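2-keto-3-deoxygluconate kinase (Thermotoga maritima, PDB 2AFB) probably phosphorylates 2-keto-3-deoxygluconate at the expense of ATP, as a sugar kinase of the pfkB (ribokinase-like) family. Local coordinates at residues A316-L321 / E335-L340; Y280-V285 / L321-P326. All blocks are in the same frame, centred on the assembly; numbering follows the deposited sequence.

Interaction 1. Residues A316-L321 / E335-L340; sequences AAASCL and EEIEKL. With CA (calcium ion), chain G.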
loop_
_atom_site.group_PDB
_atom_site.type_symbol
_atom_site.label_atom_id
_atom_site.label_comp_id
_atom_site.label_asym_id
_atom_site.label_seq_id
_atom_site.Cartn_x
_atom_site.Cartn_y
_atom_site.Cartn_z
ATOM N N ALA A 316 21.410 -5.290 -26.890
ATOM C CA ALA A 316 21.291 -6.403 -25.908
ATOM C C ALA A 316 21.330 -5.879 -24.461
ATOM O O ALA A 316 20.479 -6.219 -23.636
ATOM C CB ALA A 316 22.404 -7.447 -26.140
ATOM N N ALA A 317 22.314 -5.050 -24.145
ATOM C CA ALA A 317 22.408 -4.458 -22.805
ATOM C C ALA A 317 21.119 -3.739 -22.345
ATOM O O ALA A 317 20.616 -3.960 -21.228
ATOM C CB ALA A 317 23.592 -3.544 -22.730
ATOM N N ALA A 318 20.595 -2.910 -23.212
ATOM C CA ALA A 318 19.397 -2.092 -22.948
ATOM C C ALA A 318 18.152 -2.903 -22.723
ATOM O O ALA A 318 17.390 -2.622 -21.819
ATOM C CB ALA A 318 19.146 -1.099 -24.089
ATOM N N SER A 319 17.963 -3.902 -23.550
ATOM C CA SER A 319 16.814 -4.742 -23.496
ATOM C C SER A 319 16.932 -5.767 -22.363
ATOM O O SER A 319 15.948 -6.059 -21.733
ATOM C CB SER A 319 16.524 -5.392 -24.875
ATOM O OG SER A 319 17.598 -6.197 -25.322
ATOM N N CYS A 320 18.133 -6.231 -22.056
ATOM C CA CYS A 320 18.381 -6.933 -20.793
ATOM C C CYS A 320 17.936 -6.119 -19.570
ATOM O O CYS A 320 17.211 -6.597 -18.700
ATOM C CB CYS A 320 19.866 -7.294 -20.653
ATOM S SG CYS A 320 20.344 -7.978 -19.023
ATOM N N LEU A 321 18.388 -4.882 -19.506
ATOM C CA LEU A 321 18.047 -3.989 -18.392
ATOM C C LEU A 321 16.553 -3.725 -18.282
ATOM O O LEU A 321 16.016 -3.680 -17.170
ATOM C CB LEU A 321 18.832 -2.683 -18.458
ATOM C CG LEU A 321 20.343 -2.782 -18.146
ATOM C CD1 LEU A 321 21.091 -1.557 -18.609
ATOM C CD2 LEU A 321 20.609 -2.974 -16.660
ATOM N N GLU A 335 24.642 6.023 -20.170
ATOM C CA GLU A 335 25.748 5.586 -19.364
ATOM C C GLU A 335 25.507 4.211 -18.743
ATOM O O GLU A 335 26.413 3.411 -18.709
ATOM C CB GLU A 335 26.028 6.609 -18.270
ATOM C CG GLU A 335 27.128 6.155 -17.259
ATOM C CD GLU A 335 27.574 7.248 -16.193
ATOM O OE1 GLU A 335 26.936 8.329 -16.115
ATOM O OE2 GLU A 335 28.583 7.015 -15.447
ATOM N N GLU A 336 24.308 3.993 -18.202
ATOM C CA GLU A 336 23.923 2.739 -17.545
ATOM C C GLU A 336 23.988 1.559 -18.494
ATOM O O GLU A 336 24.531 0.504 -18.167
ATOM C CB GLU A 336 22.494 2.856 -16.942
ATOM C CG GLU A 336 22.514 3.701 -15.646
ATOM C CD GLU A 336 21.097 4.135 -15.091
ATOM O OE1 GLU A 336 20.077 4.022 -15.825
ATOM O OE2 GLU A 336 21.039 4.624 -13.915
ATOM N N ILE A 337 23.430 1.747 -19.681
ATOM C CA ILE A 337 23.488 0.743 -20.737
ATOM C C ILE A 337 24.934 0.458 -21.162
ATOM O O ILE A 337 25.346 -0.697 -21.261
ATOM C CB ILE A 337 22.658 1.217 -21.964
ATOM C CG1 ILE A 337 21.232 1.522 -21.550
ATOM C CG2 ILE A 337 22.750 0.197 -23.134
ATOM C CD1 ILE A 337 20.415 2.141 -22.619
ATOM N N GLU A 338 25.709 1.503 -21.448
ATOM C CA GLU A 338 27.098 1.298 -21.836
ATOM C C GLU A 338 27.893 0.560 -20.785
ATOM O O GLU A 338 28.736 -0.259 -21.124
ATOM C CB GLU A 338 27.810 2.626 -22.094
ATOM C CG GLU A 338 27.409 3.269 -23.402
ATOM C CD GLU A 338 28.062 4.637 -23.632
ATOM O OE1 GLU A 338 28.608 5.244 -22.652
ATOM O OE2 GLU A 338 28.019 5.099 -24.813
ATOM N N LYS A 339 27.626 0.864 -19.516
ATOM C CA LYS A 339 28.308 0.240 -18.386
ATOM C C LYS A 339 28.100 -1.291 -18.389
ATOM O O LYS A 339 29.020 -2.077 -18.135
ATOM C CB LYS A 339 27.785 0.845 -17.070
ATOM C CG LYS A 339 28.469 0.329 -15.785
ATOM C CD LYS A 339 29.963 0.645 -15.760
ATOM C CE LYS A 339 30.671 -0.058 -14.601
ATOM N NZ LYS A 339 30.088 0.371 -13.300
ATOM N N LEU A 340 26.886 -1.715 -18.706
ATOM C CA LEU A 340 26.587 -3.141 -18.793
ATOM C C LEU A 340 27.272 -3.742 -20.026
ATOM O O LEU A 340 28.025 -4.686 -19.912
ATOM C CB LEU A 340 25.078 -3.371 -18.849
ATOM C CG LEU A 340 24.683 -4.844 -18.953
ATOM C CD1 LEU A 340 25.273 -5.660 -17.836
ATOM C CD2 LEU A 340 23.194 -4.937 -18.984
HETATM CA CA CA G . 28.965 7.342 -24.085
HETATM O O HOH W 1 31.427 8.711 -23.518
#
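Leu-340 of helix 334-341 drives its CD2 methyl into helix 308-322, where it lies 3.6 Å from Ala-317 O and 3.7 Å from Leu-321 CG. Its CG stands anti to the backbone N (chi1 180°), and Leu-321 and Leu-340 meet tip to tip. Cys-320 SG touches the same methyl more loosely. One turn earlier, Ile-337 lies against the two alanines. Its CG2, anti to the backbone N, packs 3.9 Å from Ala-317 CB, while CD1 reaches Ala-318 CB at 3.8 Å. Ala-317 CB also sits over the backbone, 3.7 Å from Ile-337 O, and Leu-321 CD1 rests 3.9 Å from Ile-337 CA. The small alanines let the axes of 316-321 and 335-340 come within 8.5 Å, their directions 109° apart; no hydrogen bond joins them, and apolar contact carries the interface. Glu-336 lies at its margin and turns its carboxylate to Arg-32 of the second subunit in a salt bridge. Glu-338 points away from helix 308-322; its chain is extended beyond CG, and both carboxylate oxygens bind calcium, OE2 at 2.5 Å, with His-8 of the N-terminal purification tag and a water as further ligands. This is steeply crossed helix-helix packing, here fixing the C-terminal helix of a ribokinase-like fold against helix 308-322.

Interaction 2. Residues Y280-V285 / L321-P326; sequences YEIHIV and LKHTIP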
loop_
_atom_site.group_PDB
_atom_site.type_symbol
_atom_site.label_atom_id
_atom_site.label_comp_id
_atom_site.label_asym_id
_atom_site.label_seq_id
_atom_site.Cartn_x
_atom_site.Cartn_y
_atom_site.Cartn_z
ATOM N N TYR A 280 22.882 -12.963 -21.658
ATOM C CA TYR A 280 22.694 -12.641 -20.246
ATOM C C TYR A 280 21.727 -13.637 -19.618
ATOM O O TYR A 280 20.746 -14.046 -20.230
ATOM C CB TYR A 280 22.116 -11.227 -20.110
ATOM C CG TYR A 280 22.985 -10.125 -20.664
ATOM C CD1 TYR A 280 23.969 -9.532 -19.869
ATOM C CD2 TYR A 280 22.820 -9.659 -21.966
ATOM C CE1 TYR A 280 24.786 -8.502 -20.356
ATOM C CE2 TYR A 280 23.616 -8.622 -22.456
ATOM C CZ TYR A 280 24.603 -8.066 -21.646
ATOM O OH TYR A 280 25.401 -7.088 -22.105
ATOM N N GLU A 281 21.976 -13.984 -18.376
ATOM C CA GLU A 281 21.004 -14.760 -17.631
ATOM C C GLU A 281 20.268 -13.781 -16.725
ATOM O O GLU A 281 20.888 -13.092 -15.954
ATOM C CB GLU A 281 21.718 -15.846 -16.833
ATOM C CG GLU A 281 20.769 -16.725 -16.044
ATOM C CD GLU A 281 21.487 -17.680 -15.152
ATOM O OE1 GLU A 281 22.192 -18.536 -15.702
ATOM O OE2 GLU A 281 21.357 -17.563 -13.914
ATOM N N ILE A 282 18.962 -13.684 -16.845
ATOM C CA ILE A 282 18.243 -12.590 -16.206
ATOM C C ILE A 282 17.250 -13.179 -15.221
ATOM O O ILE A 282 16.464 -14.052 -15.602
ATOM C CB ILE A 282 17.445 -11.781 -17.273
ATOM C CG1 ILE A 282 18.401 -11.330 -18.391
ATOM C CG2 ILE A 282 16.688 -10.618 -16.625
ATOM C CD1 ILE A 282 17.700 -10.587 -19.517
ATOM N N HIS A 283 17.299 -12.731 -13.961
ATOM C CA HIS A 283 16.164 -12.879 -13.043
ATOM C C HIS A 283 15.262 -11.690 -13.304
ATOM O O HIS A 283 15.619 -10.531 -13.015
ATOM C CB HIS A 283 16.567 -12.890 -11.569
ATOM C CG HIS A 283 17.137 -14.179 -11.084
ATOM N ND1 HIS A 283 18.324 -14.705 -11.562
ATOM C CD2 HIS A 283 16.702 -15.032 -10.121
ATOM C CE1 HIS A 283 18.590 -15.825 -10.913
ATOM N NE2 HIS A 283 17.627 -16.040 -10.024
ATOM N N ILE A 284 14.085 -11.991 -13.812
ATOM C CA ILE A 284 13.170 -11.029 -14.357
ATOM C C ILE A 284 12.305 -10.322 -13.290
ATOM O O ILE A 284 11.779 -10.971 -12.404
ATOM C CB ILE A 284 12.259 -11.793 -15.381
ATOM C CG1 ILE A 284 13.128 -12.352 -16.530
ATOM C CG2 ILE A 284 11.184 -10.925 -15.893
ATOM C CD1 ILE A 284 12.409 -13.347 -17.404
ATOM N N VAL A 285 12.203 -8.991 -13.362
ATOM C CA VAL A 285 11.229 -8.197 -12.594
ATOM C C VAL A 285 9.937 -7.982 -13.466
ATOM O O VAL A 285 8.796 -8.210 -13.018
ATOM C CB VAL A 285 11.784 -6.839 -12.261
ATOM C CG1 VAL A 285 10.714 -5.919 -11.705
ATOM C CG2 VAL A 285 12.972 -6.967 -11.331
ATOM N N LEU A 321 18.388 -4.882 -19.506
ATOM C CA LEU A 321 18.047 -3.989 -18.392
ATOM C C LEU A 321 16.553 -3.725 -18.282
ATOM O O LEU A 321 16.016 -3.680 -17.170
ATOM C CB LEU A 321 18.832 -2.683 -18.458
ATOM C CG LEU A 321 20.343 -2.782 -18.146
ATOM C CD1 LEU A 321 21.091 -1.557 -18.609
ATOM C CD2 LEU A 321 20.609 -2.974 -16.660
ATOM N N LYS A 322 15.851 -3.594 -19.396
ATOM C CA LYS A 322 14.405 -3.412 -19.322
ATOM C C LYS A 322 13.775 -4.536 -18.469
ATOM O O LYS A 322 12.869 -4.278 -17.700
ATOM C CB LYS A 322 13.751 -3.372 -20.734
ATOM C CG LYS A 322 12.217 -3.269 -20.763
ATOM C CD LYS A 322 11.656 -2.169 -19.859
ATOM C CE LYS A 322 10.226 -2.420 -19.355
ATOM N NZ LYS A 322 9.973 -3.549 -18.377
ATOM N N HIS A 323 14.291 -5.758 -18.567
ATOM C CA HIS A 323 13.709 -6.903 -17.844
ATOM C C HIS A 323 13.690 -6.634 -16.325
ATOM O O HIS A 323 12.975 -7.330 -15.586
ATOM C CB HIS A 323 14.493 -8.178 -18.062
ATOM C CG HIS A 323 14.304 -8.841 -19.395
ATOM N ND1 HIS A 323 14.949 -8.422 -20.547
ATOM C CD2 HIS A 323 13.626 -9.959 -19.730
ATOM C CE1 HIS A 323 14.659 -9.250 -21.534
ATOM N NE2 HIS A 323 13.834 -10.175 -21.074
ATOM N N THR A 324 14.471 -5.633 -15.868
ATOM C CA THR A 324 14.672 -5.323 -14.426
ATOM C C THR A 324 13.801 -4.190 -13.910
ATOM O O THR A 324 13.823 -3.881 -12.692
ATOM C CB THR A 324 16.171 -4.941 -14.095
ATOM O OG1 THR A 324 16.492 -3.681 -14.687
ATOM C CG2 THR A 324 17.131 -5.991 -14.675
ATOM N N ILE A 325 13.089 -3.562 -14.829
ATOM C CA ILE A 325 12.341 -2.309 -14.580
ATOM C C ILE A 325 10.824 -2.553 -14.702
ATOM O O ILE A 325 10.370 -2.921 -15.790
ATOM C CB ILE A 325 12.808 -1.236 -15.575
ATOM C CG1 ILE A 325 14.281 -0.922 -15.347
ATOM C CG2 ILE A 325 12.091 0.099 -15.460
ATOM C CD1 ILE A 325 14.833 -0.117 -16.482
ATOM N N PRO A 326 10.060 -2.359 -13.577
ATOM C CA PRO A 326 8.602 -2.453 -13.553
ATOM C C PRO A 326 7.960 -1.521 -14.580
ATOM O O PRO A 326 8.449 -0.425 -14.804
ATOM C CB PRO A 326 8.227 -2.015 -12.128
ATOM C CG PRO A 326 9.455 -2.289 -11.294
ATOM C CD PRO A 326 10.604 -2.027 -12.232
#
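Val-285 N donates to His-323 O at 2.9 Å, the one hydrogen bond between segments 280-285 and 321-326, made just beyond strand 273-283 and at the type I beta turn, Lys-322 to Ile-325, at the C-terminal end of helix 308-322 in this ribokinase-like fold. The N-H points to the oxygen at 146°, and the donor is tilted 15° from the carbonyl plane. Beside this bond, both methyls of Val-285 lie against Thr-324 O, CG2 at 3.5 Å, and CG1 also packs on CG and CD of Pro-326. The His-323 side chain reaches back toward the strand. Ile-282 crosses it at about a right angle and lays CD1 over one face of the imidazole, a CH-pi contact 3.8 Å from the ring centroid and displaced toward the rim near ND1. The other branch, CG2, anti to the backbone N, presses on His-323 CB at 3.6 Å. Ile-284 CG1 approaches CD2 of the ring obliquely.

A second shell fixes the ring's rotation. ND1 is hydrogen-bonded to Ser-319 O, one helical turn back, and NE2 to Arg-254, while Trp-264 meets the imidazole edge-to-face; the nearby guanidinium probably disfavours a doubly protonated ring. The second subunit also packs here: its Arg-109 is hydrogen-bonded to Thr-324 O, and its Ala-106 touches Val-285. His-283 faces away from the turn and binds nickel together with His-283 of the second and third subunits. Within the turn, Lys-322 folds back to place NZ 2.7 Å from Ile-325 O. Leu-321 O accepts twice from Thr-324, from the backbone N at 2.8 Å and from OG1 at a short 2.5 Å, the hydroxyl lying in the carbonyl plane on a lone pair.

How the interactions relate
From the N terminus, the chain first leaves strand 273-283, an outermost strand, within this chain, of the large mixed sheet, and runs through helices 290-304 and 308-322 before interaction 2 closes that largely helical excursion on the strand's end. Interaction 1 closes a shorter loop, from helix 308-322 to helix 334-341. In chain order the segments run 280-285, 316-321, 321-326, 335-340, so the two contacts cross; Leu-321 belongs to both. Helix 308-322 is the shared element, tying this outermost strand to the C-terminal helix. The contacts also touch directly: Cys-320 SG lies 3.7 Å from Ile-282 CD1, and Leu-340 CD1 packs 3.8 Å from Tyr-280 CE1. Both meet Gln-108 of the second subunit.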